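PDB 4N0L: predicted component of a thermophile-specific DNA repair system, contains a RAMP domain from Methanopyrus kandleri, which binds RNA as the Csm3 protein of a type III-A CRISPR defence system and, like others of its family, may act as an endonuclease. Local coordinates for residues A[5-11]-A[272-278]; A[66-72]-A[108-112]; A[130-136]-A[148-152]. All coordinates share one frame; numbering follows the deposited sequence.

Interaction 1 joins the N-terminal strand to strand 268-278 in the central sheet, and all four segments of interactions 2 and 3 fall between its strands in sequence. Its centre is about 27 Å from that of interaction 2 and about 39 Å from that of interaction 3, with no touch to either. Interactions 2 and 3 are neighbours, centres about 18 Å apart, in the part of the protein that holds zinc on His86, Cys88, Cys115 and Cys118. Trp109 lies about 4 Å from the metal and Phe130 about 9 Å, side chain to ion. These two rings touch, and Pro108 CD meets Tyr151 CZ at 3.5 Å, making one continuous packed region.

Interaction 1: residues A[5-11]-A[272-278]; sequences GGTITLV and IAALCAR
The guanidinium of Arg278 meets Thr7 at its edge: Thr7 OG1 sits near the guanidinium plane, 4.1 Å from Arg278 NE, too far for a direct bond. A water bridges the two side chains, accepting from Arg278 NH2 at 2.7 Å and bonded to Thr7 OG1. The bend in the arginine chain (chi3 -73°) turns the group along the threonine, and NH1 goes on to the carbonyl of Arg315. A second water is held by the hydroxyls of Thr7 and Thr9 and donates to Cys276 O, tying both strands together on the face that carries Thr7, Thr9, Cys276 and Arg278.

The strands themselves run antiparallel. Thr7 pairs with Arg278 and Thr9 with Cys276 as hydrogen-bonded pairs, the shortest link being Thr9 N to Cys276 O at 2.6 Å. At the far end a classic beta bulge sets two residues, Ala273 and Ala274, opposite the single Val11, where Val11 O accepts from Ala273 N at 2.8 Å and from Ala274 N at 3.3 Å.

On the face bearing Ile8 and Ala277, Leu10 and Leu275 lie side by side, Leu10 CG 4.0 Å from Leu275 CD1, and Leu10 CD2 also reaches Ile272 CD1. On the other face Val11 CG2 rests 4.1 Å from Cys276 SG.

Strand 223-231 bonds to the other edge of strand 7-16, within the antiparallel sheet of this RRM-like fold. Helix 238-255 covers the leucine face through Met246, and Phe292 of strand 290-292 packs against Val11, Ala274 and Cys276.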
loop_
_atom_site.group_PDB
_atom_site.type_symbol
_atom_site.label_atom_id
_atom_site.label_comp_id
_atom_site.label_asym_id
_atom_site.label_seq_id
_atom_site.Cartn_x
_atom_site.Cartn_y
_atom_site.Cartn_z
ATOM N N GLY A 5 5.349 -13.990 12.907
ATOM C CA GLY A 5 6.059 -12.867 12.329
ATOM C C GLY A 5 6.663 -13.214 10.985
ATOM O O GLY A 5 6.187 -14.111 10.293
ATOM N N GLY A 6 7.719 -12.501 10.616
ATOM C CA GLY A 6 8.335 -12.671 9.315
ATOM C C GLY A 6 7.580 -11.906 8.244
ATOM O O GLY A 6 6.759 -11.042 8.556
ATOM N N THR A 7 7.828 -12.235 6.979
ATOM C CA THR A 7 7.397 -11.367 5.888
ATOM C C THR A 7 6.910 -12.076 4.628
ATOM O O THR A 7 7.288 -13.211 4.338
ATOM C CB THR A 7 8.541 -10.427 5.455
ATOM O OG1 THR A 7 9.697 -11.208 5.130
ATOM C CG2 THR A 7 8.905 -9.449 6.563
ATOM N N ILE A 8 6.061 -11.375 3.883
ATOM C CA ILE A 8 5.723 -11.752 2.515
ATOM C C ILE A 8 6.133 -10.604 1.608
ATOM O O ILE A 8 5.687 -9.472 1.795
ATOM C CB ILE A 8 4.226 -12.030 2.323
ATOM C CG1 ILE A 8 3.775 -13.225 3.159
ATOM C CG2 ILE A 8 3.922 -12.275 0.851
ATOM C CD1 ILE A 8 2.274 -13.396 3.184
ATOM N N THR A 9 6.985 -10.890 0.629
ATOM C CA THR A 9 7.495 -9.847 -0.253
ATOM C C THR A 9 6.969 -9.969 -1.677
ATOM O O THR A 9 7.186 -10.981 -2.346
ATOM C CB THR A 9 9.028 -9.857 -0.299
ATOM O OG1 THR A 9 9.548 -9.664 1.022
ATOM C CG2 THR A 9 9.538 -8.749 -1.203
ATOM N N LEU A 10 6.281 -8.928 -2.136
ATOM C CA LEU A 10 5.847 -8.847 -3.525
ATOM C C LEU A 10 7.014 -8.368 -4.373
ATOM O O LEU A 10 7.619 -7.339 -4.071
ATOM C CB LEU A 10 4.647 -7.903 -3.691
ATOM C CG LEU A 10 3.253 -8.246 -3.141
ATOM C CD1 LEU A 10 3.245 -8.551 -1.645
ATOM C CD2 LEU A 10 2.269 -7.125 -3.461
ATOM N N VAL A 11 7.336 -9.117 -5.424
ATOM C CA VAL A 11 8.443 -8.758 -6.305
ATOM C C VAL A 11 8.000 -8.696 -7.762
ATOM O O VAL A 11 7.375 -9.625 -8.278
ATOM C CB VAL A 11 9.615 -9.754 -6.184
ATOM C CG1 VAL A 11 10.777 -9.332 -7.081
ATOM C CG2 VAL A 11 10.067 -9.882 -4.735
ATOM N N ILE A 272 3.416 -8.186 -10.959
ATOM C CA ILE A 272 3.924 -8.883 -9.787
ATOM C C ILE A 272 4.243 -10.330 -10.134
ATOM O O ILE A 272 3.347 -11.132 -10.399
ATOM C CB ILE A 272 2.915 -8.826 -8.629
ATOM C CG1 ILE A 272 2.604 -7.368 -8.282
ATOM C CG2 ILE A 272 3.451 -9.573 -7.419
ATOM C CD1 ILE A 272 1.422 -7.189 -7.350
ATOM N N ALA A 273 5.531 -10.654 -10.132
ATOM C CA ALA A 273 5.996 -11.953 -10.598
ATOM C C ALA A 273 5.908 -13.032 -9.522
ATOM O O ALA A 273 5.705 -14.208 -9.833
ATOM C CB ALA A 273 7.426 -11.839 -11.104
ATOM N N ALA A 274 6.043 -12.638 -8.260
ATOM C CA ALA A 274 6.069 -13.619 -7.183
ATOM C C ALA A 274 5.743 -13.039 -5.812
ATOM O O ALA A 274 5.992 -11.862 -5.540
ATOM C CB ALA A 274 7.429 -14.298 -7.138
ATOM N N LEU A 275 5.171 -13.884 -4.958
ATOM C CA LEU A 275 5.041 -13.588 -3.535
ATOM C C LEU A 275 6.056 -14.426 -2.768
ATOM O O LEU A 275 5.994 -15.655 -2.788
ATOM C CB LEU A 275 3.623 -13.876 -3.035
ATOM C CG LEU A 275 2.544 -12.794 -3.141
ATOM C CD1 LEU A 275 2.640 -12.009 -4.443
ATOM C CD2 LEU A 275 1.167 -13.421 -2.995
ATOM N N CYS A 276 6.975 -13.761 -2.077
ATOM C CA CYS A 276 8.080 -14.450 -1.422
ATOM C C CYS A 276 7.967 -14.392 0.097
ATOM O O CYS A 276 8.042 -13.318 0.695
ATOM C CB CYS A 276 9.413 -13.856 -1.878
ATOM S SG CYS A 276 9.617 -13.790 -3.680
ATOM N N ALA A 277 7.789 -15.555 0.715
ATOM C CA ALA A 277 7.468 -15.630 2.137
ATOM C C ALA A 277 8.623 -16.150 2.992
ATOM O O ALA A 277 9.318 -17.096 2.617
ATOM C CB ALA A 277 6.246 -16.500 2.342
ATOM N N ARG A 278 8.824 -15.512 4.141
ATOM C CA ARG A 278 9.756 -16.003 5.151
ATOM C C ARG A 278 9.116 -15.942 6.533
ATOM O O ARG A 278 8.774 -14.865 7.019
ATOM C CB ARG A 278 11.066 -15.204 5.134
ATOM C CG ARG A 278 11.852 -15.360 3.845
ATOM C CD ARG A 278 13.173 -14.604 3.865
ATOM N NE ARG A 278 13.017 -13.158 3.754
ATOM C CZ ARG A 278 13.948 -12.350 3.254
ATOM N NH1 ARG A 278 15.093 -12.853 2.811
ATOM N NH2 ARG A 278 13.736 -11.043 3.191
HETATM O O HOH W 1 9.664 -12.115 2.532
HETATM O O HOH W 2 12.476 -9.711 5.123
#

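Interaction 2: residues A[66-72]-A[108-112]; sequences WMKSREI and PWLEN
Ile72 drives CD1 into the angle between Pro108 and Trp109, coming to 3.7 Å from Pro108 CB and equally near Trp109 CB. Its CG1 branch crosses the proline ring obliquely, and together these carbons form the apolar centre. Trp66 closes it from the helix, its CD1 touching Trp109 CB; the two tryptophan side chains cross at about a right angle.

At the polar edge, Trp66 NE1 donates to Trp109 O at 3.0 Å in a fairly straight bond (162°). The oxygen lies in the indole plane, yet the donor stands well above the carbonyl plane, away from the usual lone-pair direction. Chi1 of Trp66 (-175°) turns CG away from the backbone N and carries the ring to this carbonyl. Arg70 then lays NE over one face of the indole, offset toward its rim. Its extended chain brings NH1 to Pro108 O at 3.0 Å, a weak bond. Leu110 O stands over one guanidinium face, too poorly angled for a hydrogen bond. Glu111 OE2 is at the guanidinium edge, but 3.8 Å from Arg70 NH2 makes this a long salt bridge, with the two planes steeply turned. Glu111 OE1 bonds to Tyr244 OH.

The 66-72 segment ends helix 51-69 in a Schellman motif, Ile72 N to Met67 O at 3.0 Å and Glu71 N to Lys68 O. Trp66, Arg70 and Ile72 dock this helix end on residues 108-111, in the loop of the zinc site: the Trp109 ring touches Cys88 and Cys115 and meets His86 edge-to-face, a second-shell position beside the three-cysteine, one-histidine metal site.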
loop_
_atom_site.group_PDB
_atom_site.type_symbol
_atom_site.label_atom_id
_atom_site.label_comp_id
_atom_site.label_asym_id
_atom_site.label_seq_id
_atom_site.Cartn_x
_atom_site.Cartn_y
_atom_site.Cartn_z
ATOM N N TRP A 66 -12.753 1.840 0.702
ATOM C CA TRP A 66 -13.266 1.130 1.868
ATOM C C TRP A 66 -14.497 1.838 2.414
ATOM O O TRP A 66 -15.510 1.201 2.711
ATOM C CB TRP A 66 -12.189 1.023 2.951
ATOM C CG TRP A 66 -12.592 0.210 4.147
ATOM C CD1 TRP A 66 -12.773 0.663 5.423
ATOM C CD2 TRP A 66 -12.853 -1.199 4.181
ATOM N NE1 TRP A 66 -13.133 -0.375 6.247
ATOM C CE2 TRP A 66 -13.189 -1.528 5.510
ATOM C CE3 TRP A 66 -12.836 -2.212 3.218
ATOM C CZ2 TRP A 66 -13.507 -2.829 5.898
ATOM C CZ3 TRP A 66 -13.153 -3.503 3.606
ATOM C CH2 TRP A 66 -13.484 -3.799 4.934
ATOM N N MET A 67 -14.400 3.159 2.535
ATOM C CA MET A 67 -15.496 3.988 3.021
ATOM C C MET A 67 -16.750 3.825 2.163
ATOM O O MET A 67 -17.833 3.554 2.681
ATOM C CB MET A 67 -15.069 5.460 3.055
ATOM C CG MET A 67 -16.146 6.419 3.538
ATOM S SD MET A 67 -15.730 8.154 3.246
ATOM C CE MET A 67 -15.999 8.285 1.479
ATOM N N LYS A 68 -16.596 3.989 0.852
ATOM C CA LYS A 68 -17.729 3.915 -0.069
ATOM C C LYS A 68 -18.305 2.508 -0.210
ATOM O O LYS A 68 -19.515 2.346 -0.358
ATOM C CB LYS A 68 -17.335 4.455 -1.445
ATOM C CG LYS A 68 -17.468 5.968 -1.557
ATOM C CD LYS A 68 -16.354 6.592 -2.377
ATOM C CE LYS A 68 -16.459 8.112 -2.350
ATOM N NZ LYS A 68 -15.231 8.784 -2.859
ATOM N N SER A 69 -17.444 1.494 -0.165
ATOM C CA SER A 69 -17.890 0.109 -0.307
ATOM C C SER A 69 -18.812 -0.309 0.838
ATOM O O SER A 69 -19.634 -1.211 0.687
ATOM C CB SER A 69 -16.692 -0.839 -0.380
ATOM O OG SER A 69 -16.030 -0.915 0.870
ATOM N N ARG A 70 -18.663 0.346 1.983
ATOM C CA ARG A 70 -19.513 0.078 3.137
ATOM C C ARG A 70 -20.551 1.178 3.332
ATOM O O ARG A 70 -21.262 1.198 4.338
ATOM C CB ARG A 70 -18.671 -0.088 4.401
ATOM C CG ARG A 70 -17.925 -1.407 4.464
ATOM C CD ARG A 70 -17.028 -1.470 5.680
ATOM N NE ARG A 70 -16.573 -2.829 5.949
ATOM C CZ ARG A 70 -17.161 -3.660 6.804
ATOM N NH1 ARG A 70 -18.223 -3.265 7.493
ATOM N NH2 ARG A 70 -16.677 -4.881 6.982
ATOM N N GLU A 71 -20.629 2.079 2.354
ATOM C CA GLU A 71 -21.559 3.205 2.377
ATOM C C GLU A 71 -21.522 3.961 3.702
ATOM O O GLU A 71 -22.552 4.177 4.339
ATOM C CB GLU A 71 -22.980 2.712 2.092
ATOM C CG GLU A 71 -23.111 1.971 0.771
ATOM C CD GLU A 71 -24.519 1.473 0.514
ATOM O OE1 GLU A 71 -24.964 0.548 1.228
ATOM O OE2 GLU A 71 -25.180 2.002 -0.403
ATOM N N ILE A 72 -20.323 4.363 4.101
ATOM C CA ILE A 72 -20.133 5.119 5.329
ATOM C C ILE A 72 -20.028 6.602 5.014
ATOM O O ILE A 72 -19.227 7.003 4.171
ATOM C CB ILE A 72 -18.865 4.663 6.080
ATOM C CG1 ILE A 72 -18.918 3.159 6.352
ATOM C CG2 ILE A 72 -18.688 5.456 7.371
ATOM C CD1 ILE A 72 -17.632 2.600 6.915
ATOM N N PRO A 108 -18.692 1.265 11.617
ATOM C CA PRO A 108 -19.005 0.570 10.363
ATOM C C PRO A 108 -17.784 0.257 9.494
ATOM O O PRO A 108 -17.908 -0.519 8.546
ATOM C CB PRO A 108 -19.936 1.555 9.649
ATOM C CG PRO A 108 -19.539 2.887 10.174
ATOM C CD PRO A 108 -19.152 2.664 11.606
ATOM N N TRP A 109 -16.630 0.835 9.814
ATOM C CA TRP A 109 -15.425 0.610 9.021
ATOM C C TRP A 109 -14.601 -0.534 9.597
ATOM O O TRP A 109 -13.450 -0.740 9.209
ATOM C CB TRP A 109 -14.572 1.877 8.953
ATOM C CG TRP A 109 -14.013 2.294 10.278
ATOM C CD1 TRP A 109 -12.851 1.861 10.850
ATOM C CD2 TRP A 109 -14.584 3.237 11.193
ATOM N NE1 TRP A 109 -12.668 2.470 12.069
ATOM C CE2 TRP A 109 -13.718 3.320 12.301
ATOM C CE3 TRP A 109 -15.745 4.016 11.184
ATOM C CZ2 TRP A 109 -13.976 4.152 13.389
ATOM C CZ3 TRP A 109 -15.999 4.841 12.265
ATOM C CH2 TRP A 109 -15.118 4.902 13.352
ATOM N N LEU A 110 -15.192 -1.273 10.528
ATOM C CA LEU A 110 -14.493 -2.375 11.173
ATOM C C LEU A 110 -14.845 -3.708 10.510
ATOM O O LEU A 110 -15.973 -3.903 10.057
ATOM C CB LEU A 110 -14.840 -2.414 12.664
ATOM C CG LEU A 110 -14.099 -1.417 13.559
ATOM C CD1 LEU A 110 -14.268 -1.772 15.033
ATOM C CD2 LEU A 110 -12.630 -1.339 13.187
ATOM N N GLU A 111 -13.875 -4.614 10.438
ATOM C CA GLU A 111 -14.122 -5.974 9.962
ATOM C C GLU A 111 -13.461 -6.977 10.896
ATOM O O GLU A 111 -12.241 -6.953 11.076
ATOM C CB GLU A 111 -13.611 -6.163 8.531
ATOM C CG GLU A 111 -13.975 -7.516 7.931
ATOM C CD GLU A 111 -13.607 -7.633 6.463
ATOM O OE1 GLU A 111 -12.396 -7.632 6.153
ATOM O OE2 GLU A 111 -14.526 -7.726 5.621
ATOM N N ASN A 112 -14.269 -7.862 11.476
ATOM C CA ASN A 112 -13.821 -8.764 12.536
ATOM C C ASN A 112 -13.053 -8.030 13.635
ATOM O O ASN A 112 -12.038 -8.518 14.134
ATOM C CB ASN A 112 -12.959 -9.890 11.956
ATOM C CG ASN A 112 -13.687 -10.694 10.895
ATOM O OD1 ASN A 112 -14.890 -10.932 10.995
ATOM N ND2 ASN A 112 -12.956 -11.120 9.871
#

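Interaction 3: residues A[130-136]-A[148-152]; sequences FSDPGRL and YGRYR
Phe130 and Tyr148 mark where the two backbones come nearest, their CA atoms 6.8 Å apart. Past Phe130 the first chain turns into helix 133-137, with Asp132 as N-cap: its OD1 accepts from Arg135 N at 3.2 Å, reached from above the carboxylate plane. The second segment curls through Gly149 to Tyr151 with helical angles, and Tyr148 O takes bonds from both Tyr151 N and Arg152 N. That tight turn brings the side chains of Tyr148 and Arg152 to the same partner, Phe130.

Phe130 puts its CD2 edge atom over the centre of the Tyr148 ring, 3.5 Å above that plane. The rings meet obliquely, planes 54° apart and centroids 4.8 Å. Leu136 comes to the edge of the tyrosine instead, its CD2 3.5 Å from Tyr148 CD2, while the tyrosine hydroxyl is bonded to Val76 O.

Arg152 grips the backbone at the same point. A bend at chi2 (99°) folds its chain back past the phenylalanine, so that NE donates to Phe130 O at 2.9 Å, nearly in line with the C=O bond; NH2 adds a weak second bond. Tyr148 CB lies over the centre of one guanidinium face, Pro133 CG approaches a face near Arg152 NH2, 3.6 Å away, and Leu136 CD2 lies at the edge. The principal charge partner is Asp146: its OD1 forms a salt bridge with Arg152 NH1 and its OD2 accepts from Tyr148 N, fixing arginine and tyrosine together.

The N-capped start of helix 133-137 is thus packed on the 148-152 turn near the zinc site, the side chain of Tyr148 being about 6 Å from that of the zinc ligand His86.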
loop_
_atom_site.group_PDB
_atom_site.type_symbol
_atom_site.label_atom_id
_atom_site.label_comp_id
_atom_site.label_asym_id
_atom_site.label_seq_id
_atom_site.Cartn_x
_atom_site.Cartn_y
_atom_site.Cartn_z
ATOM N N PHE A 130 -12.419 9.765 17.536
ATOM C CA PHE A 130 -13.548 8.931 17.941
ATOM C C PHE A 130 -13.810 9.017 19.445
ATOM O O PHE A 130 -14.956 8.949 19.894
ATOM C CB PHE A 130 -13.291 7.476 17.537
ATOM C CG PHE A 130 -14.434 6.544 17.836
ATOM C CD1 PHE A 130 -14.407 5.727 18.955
ATOM C CD2 PHE A 130 -15.537 6.485 16.996
ATOM C CE1 PHE A 130 -15.454 4.866 19.230
ATOM C CE2 PHE A 130 -16.586 5.625 17.264
ATOM C CZ PHE A 130 -16.546 4.816 18.384
ATOM N N SER A 131 -12.741 9.167 20.220
ATOM C CA SER A 131 -12.847 9.240 21.672
ATOM C C SER A 131 -12.658 10.666 22.180
ATOM O O SER A 131 -12.261 10.874 23.325
ATOM C CB SER A 131 -11.826 8.304 22.330
ATOM O OG SER A 131 -10.501 8.771 22.144
ATOM N N ASP A 132 -12.936 11.643 21.322
ATOM C CA ASP A 132 -12.768 13.051 21.676
ATOM C C ASP A 132 -13.947 13.900 21.184
ATOM O O ASP A 132 -13.827 14.605 20.180
ATOM C CB ASP A 132 -11.450 13.579 21.098
ATOM C CG ASP A 132 -11.041 14.919 21.684
ATOM O OD1 ASP A 132 -11.853 15.549 22.394
ATOM O OD2 ASP A 132 -9.899 15.352 21.417
ATOM N N PRO A 133 -15.092 13.826 21.887
ATOM C CA PRO A 133 -16.321 14.552 21.531
ATOM C C PRO A 133 -16.174 16.069 21.622
ATOM O O PRO A 133 -16.791 16.792 20.838
ATOM C CB PRO A 133 -17.342 14.053 22.566
ATOM C CG PRO A 133 -16.748 12.811 23.142
ATOM C CD PRO A 133 -15.272 13.034 23.113
ATOM N N GLY A 134 -15.387 16.539 22.586
ATOM C CA GLY A 134 -15.088 17.954 22.709
ATOM C C GLY A 134 -14.504 18.512 21.426
ATOM O O GLY A 134 -14.935 19.554 20.930
ATOM N N ARG A 135 -13.514 17.807 20.888
ATOM C CA ARG A 135 -12.893 18.181 19.624
ATOM C C ARG A 135 -13.906 18.140 18.483
ATOM O O ARG A 135 -14.014 19.088 17.704
ATOM C CB ARG A 135 -11.715 17.250 19.321
ATOM C CG ARG A 135 -10.955 17.559 18.040
ATOM C CD ARG A 135 -9.800 16.584 17.867
ATOM N NE ARG A 135 -9.174 16.674 16.551
ATOM C CZ ARG A 135 -8.578 15.654 15.938
ATOM N NH1 ARG A 135 -8.534 14.462 16.520
ATOM N NH2 ARG A 135 -8.035 15.822 14.741
ATOM N N LEU A 136 -14.658 17.045 18.415
ATOM C CA LEU A 136 -15.664 16.833 17.377
ATOM C C LEU A 136 -16.700 17.947 17.298
ATOM O O LEU A 136 -17.026 18.433 16.214
ATOM C CB LEU A 136 -16.385 15.503 17.618
ATOM C CG LEU A 136 -15.841 14.222 16.977
ATOM C CD1 LEU A 136 -14.362 14.329 16.630
ATOM C CD2 LEU A 136 -16.112 13.036 17.891
ATOM N N TYR A 148 -20.512 10.268 16.357
ATOM C CA TYR A 148 -20.274 8.931 16.893
ATOM C C TYR A 148 -21.217 8.559 18.034
ATOM O O TYR A 148 -20.967 7.598 18.764
ATOM C CB TYR A 148 -18.822 8.811 17.357
ATOM C CG TYR A 148 -17.830 9.026 16.242
ATOM C CD1 TYR A 148 -17.944 8.328 15.045
ATOM C CD2 TYR A 148 -16.786 9.931 16.377
ATOM C CE1 TYR A 148 -17.043 8.522 14.019
ATOM C CE2 TYR A 148 -15.877 10.133 15.352
ATOM C CZ TYR A 148 -16.012 9.425 14.175
ATOM O OH TYR A 148 -15.115 9.617 13.151
ATOM N N GLY A 149 -22.303 9.313 18.175
ATOM C CA GLY A 149 -23.257 9.091 19.247
ATOM C C GLY A 149 -23.846 7.693 19.233
ATOM O O GLY A 149 -23.974 7.053 20.277
ATOM N N ARG A 150 -24.200 7.215 18.044
ATOM C CA ARG A 150 -24.818 5.901 17.898
ATOM C C ARG A 150 -23.835 4.754 18.119
ATOM O O ARG A 150 -24.244 3.606 18.277
ATOM C CB ARG A 150 -25.450 5.768 16.511
ATOM C CG ARG A 150 -24.428 5.609 15.405
ATOM C CD ARG A 150 -25.070 5.608 14.030
ATOM N NE ARG A 150 -25.703 4.328 13.721
ATOM C CZ ARG A 150 -26.391 4.086 12.611
ATOM N NH1 ARG A 150 -26.540 5.038 11.700
ATOM N NH2 ARG A 150 -26.931 2.891 12.409
ATOM N N TYR A 151 -22.541 5.056 18.117
ATOM C CA TYR A 151 -21.527 4.021 18.296
ATOM C C TYR A 151 -20.993 3.985 19.723
ATOM O O TYR A 151 -20.537 2.943 20.198
ATOM C CB TYR A 151 -20.378 4.222 17.303
ATOM C CG TYR A 151 -20.852 4.294 15.867
ATOM C CD1 TYR A 151 -21.330 3.163 15.218
ATOM C CD2 TYR A 151 -20.837 5.495 15.167
ATOM C CE1 TYR A 151 -21.774 3.222 13.912
ATOM C CE2 TYR A 151 -21.278 5.563 13.856
ATOM C CZ TYR A 151 -21.746 4.424 13.236
ATOM O OH TYR A 151 -22.188 4.486 11.934
ATOM N N ARG A 152 -21.079 5.117 20.413
ATOM C CA ARG A 152 -20.566 5.214 21.774
ATOM C C ARG A 152 -21.120 6.442 22.482
ATOM O O ARG A 152 -21.386 7.469 21.854
ATOM C CB ARG A 152 -19.030 5.255 21.772
ATOM C CG ARG A 152 -18.420 6.463 21.056
ATOM C CD ARG A 152 -18.007 7.559 22.035
ATOM N NE ARG A 152 -17.434 8.718 21.359
ATOM C CZ ARG A 152 -18.150 9.741 20.897
ATOM N NH1 ARG A 152 -19.470 9.747 21.035
ATOM N NH2 ARG A 152 -17.549 10.757 20.294
#